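Local coordinates for metallo-beta-lactamase (Simiduia agarivorans, PDB 6MFI), which probably hydrolyses the beta-lactam ring of antibiotics as a subclass B3 metallo-beta-lactamase with two zinc ions in its active site, at residues 108-113 with 186-191; 165-170 with 180-185; 208-213 with 250-255. All coordinates share one frame; numbering follows the deposited sequence.

Contact 1 (108-113 with 186-191); sequences HSHEHI and PGHTPG. With ZN (zinc ion), chain C.
His188 sets the CD2 edge of its imidazole over the face of the His110 ring, 3.2 Å from CD2 to His110 NE2, in an edge-to-face pair with planes at 63°. The overlap is imposed by a shared zinc ion: His188 NE2 binds it at 2.0 Å, His110 through NE2 and His112 through ND1, with water 1 as the fourth ligand. Ring nitrogens from the two loops thus crowd together without bonding to one another. His188 CG lies anti to the backbone N (chi1 -175°), which carries the ring out from its own loop toward the other two. His110 and His112 come from the HxHxDH motif of the metallo-beta-lactamase fold, in the loop that follows strand 103-107; His188 comes from a second loop, after strand 178-184, so the first zinc site joins the ends of strands of two different sheets. Thr189 uses its two branches differently. Its CG2 lies over one face of His112, 3.7 Å from the ring centroid, a CH-pi contact displaced toward the rim, while OG1 donates to Glu111 OE2, reaching that oxygen from above the carboxylate plane. The other carboxylate oxygen, Glu111 OE1, takes the Gly191 N-H on its syn lone pair at 2.9 Å. Glu111, its chain bent at chi2 (-87°), therefore bridges Thr189 and Gly191 with one buried carboxylate, and its side chain touches Ala136 and Val139 of helix 134-142. At the far end His108 turns its edge to Gly191, CE1 3.3 Å from the carbonyl O. Second-shell acceptors fix how the zinc ligands are rotated: His110 ND1 bonds to Asp212, His112 NE2 to Asp149 and His188 ND1 to the carbonyl O of Ser215.

Contact 2 (165-170 with 180-185); sequences GLVNDG and LTAYAT
Thr181 meets Gly170 through a methyl: CG2 lies 3.7 Å from Gly170 O. Next along strand 178-184, Ala182 is gripped twice. Its CB packs against Val167 CG1 at 3.6 Å, the apolar heart of the contact; Trp195 of the neighbouring strand 193-199 lies against both, and Leu193 against Val167. Its carbonyl O accepts the Gly170 N-H at 2.9 Å, with the donor tilted 33° from the carbonyl plane. Tyr183 starts its side chain away from the loop, and its hydroxyl bonds to Gln196; its CA lies 3.4 Å from Asp169 OD1. Ala184 then gives its backbone N-H to the same OD1 at 2.9 Å, on the anti side of the carboxylate and somewhat out of its plane. Asp169 CG stands anti to the backbone N (chi1 -178°), which carries the carboxylate across to the strand. Water 2 closes a small ring by donating to both Asp169 OD1 and Ala184 O. The loop leaving edge strand 163-166 of one sheet is thus tied to strand 178-184 of the other. With two donors on one aspartate oxygen, the joint rests on a partly solvated carboxylate, which probably stays ionised.

Contact 3 (208-213 with 250-255); sequences LVYADS and LTPHPS. With ZN (zinc ion), chain B.
Tyr210 and Pro252 form the tight part of this contact. The tyrosine CG is anti to the backbone N (chi1 -170°), and the ring lies along residues 250-252: CD1 lies 3.7 Å from Leu250 CB, and the hydroxyl reaches Pro252, with OH 3.2 Å from CA. The hydroxyl's hydrogen bond goes to Asp79. The backbones pair in parallel at Tyr210 and Leu250: Leu250 N donates to Val209 O at 2.9 Å, whereas Ala211 N to Leu250 O is a weak bond. Pro252 CD then presses against Ala211 O at 3.1 Å, where both segments leave the sheet. Toward the metal site the fit loosens. Ser213 OG faces the edge of the His253 ring 3.5 Å from CD2, and water 3 links OG to the backbone N of His253. His253 is partly exposed, and its NE2 binds the second zinc at 2.1 Å, with water 1, Asp114 and His115 as the other ligands. Such a dinuclear centre sits at the sandwich edge in metallo-beta-lactamases. Water 1 binds both zinc ions, as the bridging nucleophile of this family does; two metals would be expected to lower its pKa.

Overall arrangement
From the N terminus, segment 108-113 is the first to appear, after strand 103-107, and contact 1 closes a loop of 72 residues when the chain returns at 186-191. Contact 2 is nested inside it: it closes a nine-residue loop that holds strand 172-175 and the start of strand 178-184, and 180-185 runs directly into 186-191. Contact 3 follows in series, 208-213 meeting 250-255 after helix 228-242. In contacts 1 and 2 a loop leaving the seven-stranded sheet meets the end of strand 178-184 or the loop beyond it, while contact 3 stays within the five-stranded sheet. Contacts 1 and 3 meet at the dinuclear site, where they share water 1 and Pro252 packs on Ser109; contacts 2 and 3 touch through Thr185 and Asp212.

Contact 1 (108-113 with 186-191)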
loop_
_atom_site.group_PDB
_atom_site.type_symbol
_atom_site.label_atom_id
_atom_site.label_comp_id
_atom_site.label_asym_id
_atom_site.label_seq_id
_atom_site.Cartn_x
_atom_site.Cartn_y
_atom_site.Cartn_z
ATOM N N HIS A 108 -5.316 -1.033 -4.006
ATOM C CA HIS A 108 -4.123 -0.230 -4.226
ATOM C C HIS A 108 -3.908 0.716 -3.056
ATOM O O HIS A 108 -4.850 1.086 -2.350
ATOM C CB HIS A 108 -4.219 0.579 -5.527
ATOM C CG HIS A 108 -5.233 1.681 -5.480
ATOM N ND1 HIS A 108 -5.006 2.875 -4.829
ATOM C CD2 HIS A 108 -6.478 1.770 -6.004
ATOM C CE1 HIS A 108 -6.070 3.649 -4.949
ATOM N NE2 HIS A 108 -6.977 3.003 -5.659
ATOM N N SER A 109 -2.650 1.108 -2.862
ATOM C CA SER A 109 -2.319 2.183 -1.936
ATOM C C SER A 109 -2.475 3.520 -2.647
ATOM O O SER A 109 -3.447 4.245 -2.410
ATOM C CB SER A 109 -0.897 2.016 -1.398
ATOM O OG SER A 109 0.043 1.928 -2.455
ATOM N N HIS A 110 -1.528 3.853 -3.523
ATOM C CA HIS A 110 -1.648 5.028 -4.372
ATOM C C HIS A 110 -1.148 4.689 -5.770
ATOM O O HIS A 110 -0.438 3.703 -5.979
ATOM C CB HIS A 110 -0.900 6.237 -3.792
ATOM C CG HIS A 110 0.578 6.043 -3.667
ATOM N ND1 HIS A 110 1.180 5.659 -2.489
ATOM C CD2 HIS A 110 1.578 6.205 -4.565
ATOM C CE1 HIS A 110 2.487 5.582 -2.670
ATOM N NE2 HIS A 110 2.755 5.909 -3.921
ATOM N N GLU A 111 -1.526 5.535 -6.726
ATOM C CA GLU A 111 -1.426 5.239 -8.156
ATOM C C GLU A 111 -0.064 5.571 -8.752
ATOM O O GLU A 111 0.014 6.083 -9.873
ATOM C CB GLU A 111 -2.534 5.979 -8.900
ATOM C CG GLU A 111 -2.541 7.490 -8.681
ATOM C CD GLU A 111 -3.320 7.917 -7.449
ATOM O OE1 GLU A 111 -3.900 9.023 -7.470
ATOM O OE2 GLU A 111 -3.352 7.154 -6.460
ATOM N N HIS A 112 1.028 5.287 -8.049
ATOM C CA HIS A 112 2.356 5.474 -8.614
ATOM C C HIS A 112 2.857 4.169 -9.223
ATOM O O HIS A 112 2.441 3.076 -8.829
ATOM C CB HIS A 112 3.335 5.978 -7.554
ATOM C CG HIS A 112 3.297 7.461 -7.356
ATOM N ND1 HIS A 112 4.132 8.118 -6.478
ATOM C CD2 HIS A 112 2.522 8.416 -7.923
ATOM C CE1 HIS A 112 3.873 9.413 -6.512
ATOM N NE2 HIS A 112 2.901 9.621 -7.381
ATOM N N ILE A 113 3.765 4.299 -10.194
ATOM C CA ILE A 113 4.185 3.152 -10.998
ATOM C C ILE A 113 4.873 2.094 -10.144
ATOM O O ILE A 113 4.804 0.898 -10.453
ATOM C CB ILE A 113 5.090 3.619 -12.157
ATOM C CG1 ILE A 113 5.461 2.442 -13.064
ATOM C CG2 ILE A 113 6.339 4.308 -11.625
ATOM C CD1 ILE A 113 6.396 2.807 -14.197
ATOM N N PRO A 186 -5.205 11.372 0.744
ATOM C CA PRO A 186 -4.435 11.952 -0.358
ATOM C C PRO A 186 -3.283 12.799 0.174
ATOM O O PRO A 186 -3.045 12.892 1.375
ATOM C CB PRO A 186 -5.472 12.801 -1.093
ATOM C CG PRO A 186 -6.397 13.242 -0.017
ATOM C CD PRO A 186 -6.461 12.108 0.981
ATOM N N GLY A 187 -2.570 13.428 -0.755
ATOM C CA GLY A 187 -1.396 14.206 -0.413
ATOM C C GLY A 187 -0.184 13.753 -1.198
ATOM O O GLY A 187 0.395 14.525 -1.968
ATOM N N HIS A 188 0.210 12.492 -1.008
ATOM C CA HIS A 188 1.230 11.908 -1.871
ATOM C C HIS A 188 0.715 11.769 -3.298
ATOM O O HIS A 188 1.442 12.049 -4.259
ATOM C CB HIS A 188 1.666 10.552 -1.316
ATOM C CG HIS A 188 2.796 9.926 -2.070
ATOM N ND1 HIS A 188 4.110 10.296 -1.883
ATOM C CD2 HIS A 188 2.808 8.954 -3.012
ATOM C CE1 HIS A 188 4.884 9.578 -2.678
ATOM N NE2 HIS A 188 4.118 8.756 -3.373
ATOM N N THR A 189 -0.528 11.332 -3.452
ATOM C CA THR A 189 -1.242 11.302 -4.717
ATOM C C THR A 189 -2.662 11.779 -4.457
ATOM O O THR A 189 -3.128 11.753 -3.313
ATOM C CB THR A 189 -1.279 9.897 -5.337
ATOM O OG1 THR A 189 -2.093 9.040 -4.528
ATOM C CG2 THR A 189 0.121 9.309 -5.456
ATOM N N PRO A 190 -3.371 12.233 -5.493
ATOM C CA PRO A 190 -4.773 12.631 -5.283
ATOM C C PRO A 190 -5.675 11.484 -4.855
ATOM O O PRO A 190 -6.619 11.707 -4.088
ATOM C CB PRO A 190 -5.190 13.196 -6.649
ATOM C CG PRO A 190 -4.175 12.677 -7.619
ATOM C CD PRO A 190 -2.901 12.574 -6.846
ATOM N N GLY A 191 -5.412 10.264 -5.317
ATOM C CA GLY A 191 -6.293 9.150 -5.020
ATOM C C GLY A 191 -5.692 8.084 -4.128
ATOM O O GLY A 191 -6.020 6.902 -4.263
HETATM ZN ZN ZN C . 4.364 7.213 -4.673
HETATM O O HOH W 1 6.087 6.250 -4.826
#

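Contact 2 (165-170 with 180-185)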
loop_
_atom_site.group_PDB
_atom_site.type_symbol
_atom_site.label_atom_id
_atom_site.label_comp_id
_atom_site.label_asym_id
_atom_site.label_seq_id
_atom_site.Cartn_x
_atom_site.Cartn_y
_atom_site.Cartn_z
ATOM N N GLY A 165 -14.659 -1.289 -10.126
ATOM C CA GLY A 165 -15.428 -0.627 -9.090
ATOM C C GLY A 165 -14.675 0.552 -8.526
ATOM O O GLY A 165 -13.440 0.581 -8.528
ATOM N N LEU A 166 -15.427 1.534 -8.038
ATOM C CA LEU A 166 -14.857 2.743 -7.461
ATOM C C LEU A 166 -14.949 2.692 -5.942
ATOM O O LEU A 166 -15.961 2.258 -5.383
ATOM C CB LEU A 166 -15.567 3.992 -7.990
ATOM C CG LEU A 166 -14.901 4.704 -9.170
ATOM C CD1 LEU A 166 -14.718 3.758 -10.351
ATOM C CD2 LEU A 166 -15.701 5.931 -9.582
ATOM N N VAL A 167 -13.885 3.138 -5.278
ATOM C CA VAL A 167 -13.783 3.109 -3.824
ATOM C C VAL A 167 -13.785 4.543 -3.314
ATOM O O VAL A 167 -12.899 5.335 -3.660
ATOM C CB VAL A 167 -12.523 2.366 -3.358
ATOM C CG1 VAL A 167 -12.389 2.455 -1.850
ATOM C CG2 VAL A 167 -12.570 0.919 -3.803
ATOM N N ASN A 168 -14.772 4.873 -2.488
ATOM C CA ASN A 168 -14.860 6.179 -1.860
ATOM C C ASN A 168 -14.389 6.087 -0.410
ATOM O O ASN A 168 -14.061 5.012 0.099
ATOM C CB ASN A 168 -16.287 6.723 -1.952
ATOM C CG ASN A 168 -16.767 6.855 -3.383
ATOM O OD1 ASN A 168 -16.567 7.886 -4.025
ATOM N ND2 ASN A 168 -17.402 5.806 -3.894
ATOM N N ASP A 169 -14.358 7.235 0.261
ATOM C CA ASP A 169 -13.892 7.284 1.642
ATOM C C ASP A 169 -14.864 6.549 2.556
ATOM O O ASP A 169 -16.072 6.803 2.533
ATOM C CB ASP A 169 -13.731 8.733 2.095
ATOM C CG ASP A 169 -13.194 8.846 3.507
ATOM O OD1 ASP A 169 -12.190 8.171 3.819
ATOM O OD2 ASP A 169 -13.778 9.607 4.308
ATOM N N GLY A 170 -14.332 5.632 3.364
ATOM C CA GLY A 170 -15.140 4.856 4.279
ATOM C C GLY A 170 -15.827 3.652 3.675
ATOM O O GLY A 170 -16.539 2.942 4.397
ATOM N N LEU A 180 -12.629 -5.288 4.439
ATOM C CA LEU A 180 -11.677 -4.189 4.478
ATOM C C LEU A 180 -12.413 -2.866 4.327
ATOM O O LEU A 180 -13.417 -2.776 3.617
ATOM C CB LEU A 180 -10.625 -4.315 3.368
ATOM C CG LEU A 180 -9.921 -5.656 3.170
ATOM C CD1 LEU A 180 -10.634 -6.505 2.127
ATOM C CD2 LEU A 180 -8.473 -5.425 2.774
ATOM N N THR A 181 -11.908 -1.838 5.003
ATOM C CA THR A 181 -12.442 -0.486 4.901
ATOM C C THR A 181 -11.336 0.447 4.432
ATOM O O THR A 181 -10.219 0.406 4.959
ATOM C CB THR A 181 -13.010 -0.007 6.242
ATOM O OG1 THR A 181 -14.004 -0.931 6.700
ATOM C CG2 THR A 181 -13.635 1.373 6.095
ATOM N N ALA A 182 -11.645 1.280 3.443
ATOM C CA ALA A 182 -10.685 2.224 2.894
ATOM C C ALA A 182 -10.896 3.611 3.484
ATOM O O ALA A 182 -11.999 3.972 3.899
ATOM C CB ALA A 182 -10.793 2.294 1.370
ATOM N N TYR A 183 -9.816 4.388 3.513
ATOM C CA TYR A 183 -9.853 5.768 3.977
ATOM C C TYR A 183 -9.058 6.618 3.002
ATOM O O TYR A 183 -7.867 6.372 2.789
ATOM C CB TYR A 183 -9.288 5.893 5.394
ATOM C CG TYR A 183 -10.019 5.049 6.412
ATOM C CD1 TYR A 183 -11.155 5.528 7.052
ATOM C CD2 TYR A 183 -9.576 3.773 6.731
ATOM C CE1 TYR A 183 -11.827 4.759 7.984
ATOM C CE2 TYR A 183 -10.241 2.997 7.659
ATOM C CZ TYR A 183 -11.366 3.494 8.282
ATOM O OH TYR A 183 -12.029 2.722 9.208
ATOM N N ALA A 184 -9.719 7.605 2.402
ATOM C CA ALA A 184 -9.064 8.493 1.449
ATOM C C ALA A 184 -8.020 9.329 2.176
ATOM O O ALA A 184 -8.361 10.227 2.953
ATOM C CB ALA A 184 -10.095 9.382 0.760
ATOM N N THR A 185 -6.744 9.029 1.935
ATOM C CA THR A 185 -5.623 9.754 2.529
ATOM C C THR A 185 -4.753 10.318 1.412
ATOM O O THR A 185 -3.658 9.805 1.142
ATOM C CB THR A 185 -4.803 8.856 3.453
ATOM O OG1 THR A 185 -4.306 7.732 2.713
ATOM C CG2 THR A 185 -5.657 8.358 4.609
HETATM O O HOH W 2 -10.254 9.837 5.176
#

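Contact 3 (208-213 with 250-255)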
loop_
_atom_site.group_PDB
_atom_site.type_symbol
_atom_site.label_atom_id
_atom_site.label_comp_id
_atom_site.label_asym_id
_atom_site.label_seq_id
_atom_site.Cartn_x
_atom_site.Cartn_y
_atom_site.Cartn_z
ATOM N N LEU A 208 -5.069 -4.469 11.536
ATOM C CA LEU A 208 -3.963 -4.074 10.678
ATOM C C LEU A 208 -4.383 -2.900 9.804
ATOM O O LEU A 208 -5.528 -2.828 9.351
ATOM C CB LEU A 208 -3.503 -5.239 9.797
ATOM C CG LEU A 208 -2.649 -6.343 10.429
ATOM C CD1 LEU A 208 -3.469 -7.238 11.349
ATOM C CD2 LEU A 208 -1.967 -7.171 9.349
ATOM N N VAL A 209 -3.450 -1.980 9.569
ATOM C CA VAL A 209 -3.695 -0.810 8.736
ATOM C C VAL A 209 -2.575 -0.711 7.711
ATOM O O VAL A 209 -1.393 -0.681 8.077
ATOM C CB VAL A 209 -3.788 0.484 9.561
ATOM C CG1 VAL A 209 -3.775 1.698 8.644
ATOM C CG2 VAL A 209 -5.043 0.476 10.423
ATOM N N TYR A 210 -2.946 -0.664 6.432
ATOM C CA TYR A 210 -1.995 -0.496 5.336
ATOM C C TYR A 210 -1.990 0.982 4.954
ATOM O O TYR A 210 -2.636 1.414 3.999
ATOM C CB TYR A 210 -2.371 -1.397 4.163
ATOM C CG TYR A 210 -1.326 -1.490 3.074
ATOM C CD1 TYR A 210 -0.013 -1.836 3.366
ATOM C CD2 TYR A 210 -1.660 -1.248 1.748
ATOM C CE1 TYR A 210 0.940 -1.928 2.366
ATOM C CE2 TYR A 210 -0.716 -1.337 0.744
ATOM C CZ TYR A 210 0.581 -1.678 1.057
ATOM O OH TYR A 210 1.518 -1.768 0.055
ATOM N N ALA A 211 -1.246 1.768 5.730
ATOM C CA ALA A 211 -1.217 3.212 5.551
ATOM C C ALA A 211 -0.380 3.592 4.336
ATOM O O ALA A 211 0.711 3.057 4.123
ATOM C CB ALA A 211 -0.661 3.894 6.802
ATOM N N ASP A 212 -0.899 4.531 3.547
ATOM C CA ASP A 212 -0.224 4.973 2.338
ATOM C C ASP A 212 1.094 5.669 2.682
ATOM O O ASP A 212 1.361 6.029 3.831
ATOM C CB ASP A 212 -1.134 5.905 1.536
ATOM C CG ASP A 212 -0.568 6.244 0.169
ATOM O OD1 ASP A 212 -0.514 5.342 -0.692
ATOM O OD2 ASP A 212 -0.174 7.410 -0.041
ATOM N N SER A 213 1.929 5.850 1.653
ATOM C CA SER A 213 3.222 6.502 1.838
ATOM C C SER A 213 3.061 7.879 2.469
ATOM O O SER A 213 3.793 8.235 3.400
ATOM C CB SER A 213 3.954 6.597 0.500
ATOM O OG SER A 213 4.116 5.314 -0.078
ATOM N N LEU A 250 1.454 -1.364 8.351
ATOM C CA LEU A 250 2.145 -1.810 7.149
ATOM C C LEU A 250 2.184 -0.667 6.145
ATOM O O LEU A 250 1.254 0.139 6.063
ATOM C CB LEU A 250 1.461 -3.035 6.525
ATOM C CG LEU A 250 1.600 -4.352 7.291
ATOM C CD1 LEU A 250 0.750 -5.437 6.648
ATOM C CD2 LEU A 250 3.058 -4.780 7.361
ATOM N N THR A 251 3.269 -0.604 5.379
ATOM C CA THR A 251 3.485 0.495 4.450
ATOM C C THR A 251 3.909 -0.030 3.087
ATOM O O THR A 251 4.612 -1.042 2.997
ATOM C CB THR A 251 4.556 1.461 4.978
ATOM O OG1 THR A 251 5.728 0.726 5.351
ATOM C CG2 THR A 251 4.032 2.223 6.187
ATOM N N PRO A 252 3.488 0.639 2.006
ATOM C CA PRO A 252 3.911 0.199 0.663
ATOM C C PRO A 252 5.417 0.189 0.486
ATOM O O PRO A 252 5.952 -0.675 -0.219
ATOM C CB PRO A 252 3.229 1.215 -0.264
ATOM C CG PRO A 252 2.073 1.726 0.522
ATOM C CD PRO A 252 2.536 1.759 1.945
ATOM N N HIS A 253 6.117 1.141 1.097
ATOM C CA HIS A 253 7.557 1.040 1.259
ATOM C C HIS A 253 7.819 0.488 2.650
ATOM O O HIS A 253 7.562 1.191 3.639
ATOM C CB HIS A 253 8.227 2.401 1.083
ATOM C CG HIS A 253 8.067 2.978 -0.289
ATOM N ND1 HIS A 253 8.887 2.633 -1.341
ATOM C CD2 HIS A 253 7.179 3.874 -0.781
ATOM C CE1 HIS A 253 8.512 3.293 -2.423
ATOM N NE2 HIS A 253 7.478 4.053 -2.110
ATOM N N PRO A 254 8.303 -0.750 2.783
ATOM C CA PRO A 254 8.386 -1.368 4.118
ATOM C C PRO A 254 9.204 -0.574 5.118
ATOM O O PRO A 254 8.864 -0.560 6.307
ATOM C CB PRO A 254 9.023 -2.734 3.827
ATOM C CG PRO A 254 8.667 -3.014 2.401
ATOM C CD PRO A 254 8.699 -1.681 1.713
ATOM N N SER A 255 10.269 0.098 4.677
ATOM C CA SER A 255 11.093 0.863 5.603
ATOM C C SER A 255 10.411 2.133 6.095
ATOM O O SER A 255 10.928 2.769 7.019
ATOM C CB SER A 255 12.430 1.210 4.947
ATOM O OG SER A 255 13.207 0.046 4.723
HETATM ZN ZN ZN B . 6.324 4.579 -3.778
HETATM O O HOH W 3 5.282 3.861 2.145
HETATM O O HOH W 1 6.087 6.250 -4.826
#